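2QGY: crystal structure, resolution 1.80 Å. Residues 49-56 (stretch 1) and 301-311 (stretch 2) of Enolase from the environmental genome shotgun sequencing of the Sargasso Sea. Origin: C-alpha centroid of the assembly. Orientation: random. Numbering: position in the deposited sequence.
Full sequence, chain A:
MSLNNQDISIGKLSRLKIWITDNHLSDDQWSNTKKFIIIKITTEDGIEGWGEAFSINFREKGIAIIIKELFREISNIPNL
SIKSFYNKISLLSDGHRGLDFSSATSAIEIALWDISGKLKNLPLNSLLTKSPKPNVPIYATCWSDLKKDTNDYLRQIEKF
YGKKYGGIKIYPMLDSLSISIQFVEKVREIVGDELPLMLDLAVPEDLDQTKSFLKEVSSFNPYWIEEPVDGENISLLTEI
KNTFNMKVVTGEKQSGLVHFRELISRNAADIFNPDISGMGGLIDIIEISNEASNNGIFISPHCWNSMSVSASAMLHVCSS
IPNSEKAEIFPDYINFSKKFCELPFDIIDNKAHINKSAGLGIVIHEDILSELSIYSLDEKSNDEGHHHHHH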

# COMPACT_ATOMS: atom_id res chain seq x y z
N GLY A 49 -0.22 10.80 -24.34
CA GLY A 49 -1.18 10.78 -23.23
C GLY A 49 -0.53 11.26 -21.95
O GLY A 49 0.59 10.85 -21.63
N TRP A 50 -1.28 12.05 -21.18
CA TRP A 50 -0.80 12.61 -19.93
C TRP A 50 -1.47 11.94 -18.72
O TRP A 50 -2.68 11.70 -18.74
N GLY A 51 -0.65 11.68 -17.70
CA GLY A 51 -1.09 11.06 -16.44
C GLY A 51 -0.45 11.81 -15.29
O GLY A 51 0.49 12.60 -15.46
N GLU A 52 -0.97 11.56 -14.10
CA GLU A 52 -0.43 12.15 -12.89
C GLU A 52 -0.66 11.13 -11.77
O GLU A 52 -1.71 10.51 -11.73
N ALA A 53 0.37 10.90 -10.95
CA ALA A 53 0.30 9.98 -9.81
C ALA A 53 0.12 10.79 -8.54
O ALA A 53 0.70 11.88 -8.42
N PHE A 54 -0.65 10.24 -7.60
CA PHE A 54 -0.75 10.88 -6.31
C PHE A 54 0.59 10.74 -5.59
O PHE A 54 1.03 9.65 -5.29
N SER A 55 1.26 11.86 -5.32
CA SER A 55 2.63 11.79 -4.79
C SER A 55 2.65 11.79 -3.27
O SER A 55 1.78 12.38 -2.63
N ILE A 56 3.66 11.13 -2.70
CA ILE A 56 3.71 10.90 -1.24
C ILE A 56 5.13 11.22 -0.83
O ILE A 56 6.07 10.82 -1.51
N PRO A 301 -14.17 12.83 -5.30
CA PRO A 301 -12.75 12.50 -5.37
C PRO A 301 -11.84 13.48 -4.64
O PRO A 301 -12.07 14.72 -4.65
N HIS A 302 -10.81 12.94 -4.00
CA HIS A 302 -9.84 13.73 -3.29
C HIS A 302 -8.88 14.15 -4.40
O HIS A 302 -8.70 13.42 -5.37
N CYS A 303 -8.30 15.33 -4.30
CA CYS A 303 -7.40 15.79 -5.36
C CYS A 303 -6.29 16.68 -4.79
O CYS A 303 -6.20 17.88 -5.10
N TRP A 304 -5.46 16.11 -3.93
CA TRP A 304 -4.30 16.84 -3.46
C TRP A 304 -3.16 16.51 -4.43
O TRP A 304 -2.29 15.66 -4.18
N ASN A 305 -3.21 17.19 -5.57
CA ASN A 305 -2.38 16.89 -6.75
C ASN A 305 -2.24 18.23 -7.47
O ASN A 305 -2.74 19.27 -6.98
N SER A 306 -1.59 18.23 -8.63
CA SER A 306 -1.62 19.48 -9.43
C SER A 306 -3.02 19.78 -9.91
O SER A 306 -3.86 18.89 -9.99
N MET A 307 -3.28 21.04 -10.24
CA MET A 307 -4.58 21.40 -10.79
C MET A 307 -4.57 21.30 -12.32
O MET A 307 -5.41 21.91 -13.00
N SER A 308 -3.63 20.50 -12.86
CA SER A 308 -3.54 20.26 -14.29
C SER A 308 -4.11 18.87 -14.62
O SER A 308 -5.34 18.73 -14.73
N VAL A 309 -3.26 17.86 -14.73
CA VAL A 309 -3.67 16.52 -15.24
C VAL A 309 -4.67 15.82 -14.28
O VAL A 309 -5.76 15.42 -14.69
N SER A 310 -4.30 15.71 -13.01
CA SER A 310 -5.22 15.14 -12.00
C SER A 310 -6.56 15.87 -11.93
O SER A 310 -7.62 15.22 -11.92
N ALA A 311 -6.53 17.20 -11.89
CA ALA A 311 -7.80 17.94 -11.83
C ALA A 311 -8.67 17.65 -13.05
O ALA A 311 -9.89 17.47 -12.93

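What holds the two stretches together most firmly? The carboxylate of Glu-52, whose CA-to-CB bond points toward stretch 2, does most of the work. With chi1 and chi2 both t, the side chain is extended and delivers its two oxygens to the loop and the start of the helix. Ser-306 OG donates to Glu-52 OE1 at 2.6 Å, and Ser-310 N donates to the same OE1 at 3.0 Å, while Ser-306 N reaches Glu-52 OE2 at 2.8 Å. Both backbone bonds are close to straight, and the acid is held by main chain as well as by a hydroxyl.

How is the Ser-306 hydroxyl kept in place? Its chi1 of 91° lies between wells, and it also accepts two bonds from Ser-308: from OG to Ser-306 OG at 2.6 Å and from N to Ser-306 OG at 2.9 Å. A short relay thus runs from Ser-308 through Ser-306 to the buried acid.

Does water take part? Water 1 bridges the stretches, accepting from Ser-55 N at 2.9 Å and lying 2.7 Å from Asn-305 OD1, an acceptor it can donate to. Asn-305, chi1 m, starts sideways, but its end comes nearer stretch 1; its OD1 also lies 3.4 Å from Phe-54 CD1, at the ring edge.

What packs around this polar centre? Phe-54, chi1 t, starts sideways, but its end comes nearer stretch 2: CE1 is 3.4 Å from Trp-304 O, 4.1 Å from Trp-304 CE3 and 4.0 Å from His-302 CE1. The Phe-54 and His-302 rings meet obliquely, their planes at 69°. At the start of the helix, the CA-to-CB bond of Val-309 (chi1 t) points toward stretch 1, against the strand, placing CG1 3.6 Å from Gly-51 C and CG2 4.0 Å from Trp-50 CB. The Trp-50 side chain sets out toward stretch 2, but its end leads away.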

# COMPACT_ATOMS: atom_id res chain seq x y z
CB TRP A 50 -1.10 14.09 -19.88
CG TRP A 50 -0.29 14.89 -20.83
CD1 TRP A 50 -0.59 15.19 -22.13
CD2 TRP A 50 0.97 15.51 -20.54
NE1 TRP A 50 0.42 15.96 -22.68
CE2 TRP A 50 1.38 16.17 -21.72
CE3 TRP A 50 1.79 15.57 -19.40
CZ2 TRP A 50 2.59 16.90 -21.79
CZ3 TRP A 50 2.99 16.28 -19.46
CH2 TRP A 50 3.39 16.93 -20.66
CB GLU A 52 -1.15 13.46 -12.56
CG GLU A 52 -0.55 14.15 -11.30
CD GLU A 52 -0.88 15.62 -11.12
OE1 GLU A 52 -1.56 16.27 -11.98
OE2 GLU A 52 -0.45 16.16 -10.06
CB ALA A 53 1.60 9.17 -9.67
CB PHE A 54 -1.91 10.31 -5.49
CG PHE A 54 -1.92 10.83 -4.10
CD1 PHE A 54 -2.35 12.11 -3.86
CD2 PHE A 54 -1.41 10.07 -3.07
CE1 PHE A 54 -2.35 12.63 -2.58
CE2 PHE A 54 -1.39 10.59 -1.75
CZ PHE A 54 -1.85 11.87 -1.52
CB SER A 55 3.50 12.93 -5.32
OG SER A 55 3.04 14.14 -4.79
CB ILE A 56 3.34 9.45 -0.85
CG1 ILE A 56 2.05 9.00 -1.54
CG2 ILE A 56 3.15 9.36 0.68
CD1 ILE A 56 1.72 7.48 -1.42
CB PRO A 301 -12.46 12.51 -6.88
CG PRO A 301 -13.82 12.23 -7.51
CD PRO A 301 -14.77 13.04 -6.63
CB HIS A 302 -9.18 12.82 -2.25
CG HIS A 302 -7.99 13.41 -1.53
ND1 HIS A 302 -6.70 13.19 -1.94
CD2 HIS A 302 -7.90 14.05 -0.34
CE1 HIS A 302 -5.85 13.73 -1.08
NE2 HIS A 302 -6.56 14.28 -0.10
CB CYS A 303 -8.16 16.50 -6.50
SG CYS A 303 -7.06 16.72 -7.98
CB TRP A 304 -3.98 16.53 -1.99
CG TRP A 304 -2.88 17.39 -1.43
CD1 TRP A 304 -2.68 18.72 -1.65
CD2 TRP A 304 -1.81 16.95 -0.59
NE1 TRP A 304 -1.55 19.15 -0.99
CE2 TRP A 304 -1.01 18.09 -0.31
CE3 TRP A 304 -1.46 15.72 -0.03
CZ2 TRP A 304 0.13 18.02 0.50
CZ3 TRP A 304 -0.33 15.65 0.79
CH2 TRP A 304 0.46 16.80 1.03
CB ASN A 305 -3.12 15.94 -7.70
CG ASN A 305 -3.34 14.55 -7.11
OD1 ASN A 305 -2.39 13.84 -6.77
ND2 ASN A 305 -4.58 14.13 -7.06
CB SER A 306 -0.71 19.40 -10.64
OG SER A 306 -1.42 18.90 -11.77
CB MET A 307 -5.07 22.79 -10.29
CG MET A 307 -5.44 22.90 -8.77
SD MET A 307 -6.89 21.91 -8.33
CE MET A 307 -6.09 20.46 -7.61
CB SER A 308 -2.09 20.46 -14.79
OG SER A 308 -1.14 19.52 -14.27
CB VAL A 309 -2.44 15.61 -15.53
CG1 VAL A 309 -2.88 14.28 -16.07
CG2 VAL A 309 -1.49 16.28 -16.55
CB SER A 310 -4.58 15.16 -10.62
OG SER A 310 -3.47 14.30 -10.56
CB ALA A 311 -7.60 19.47 -11.61
O HOH W 1 0.12 14.47 -6.03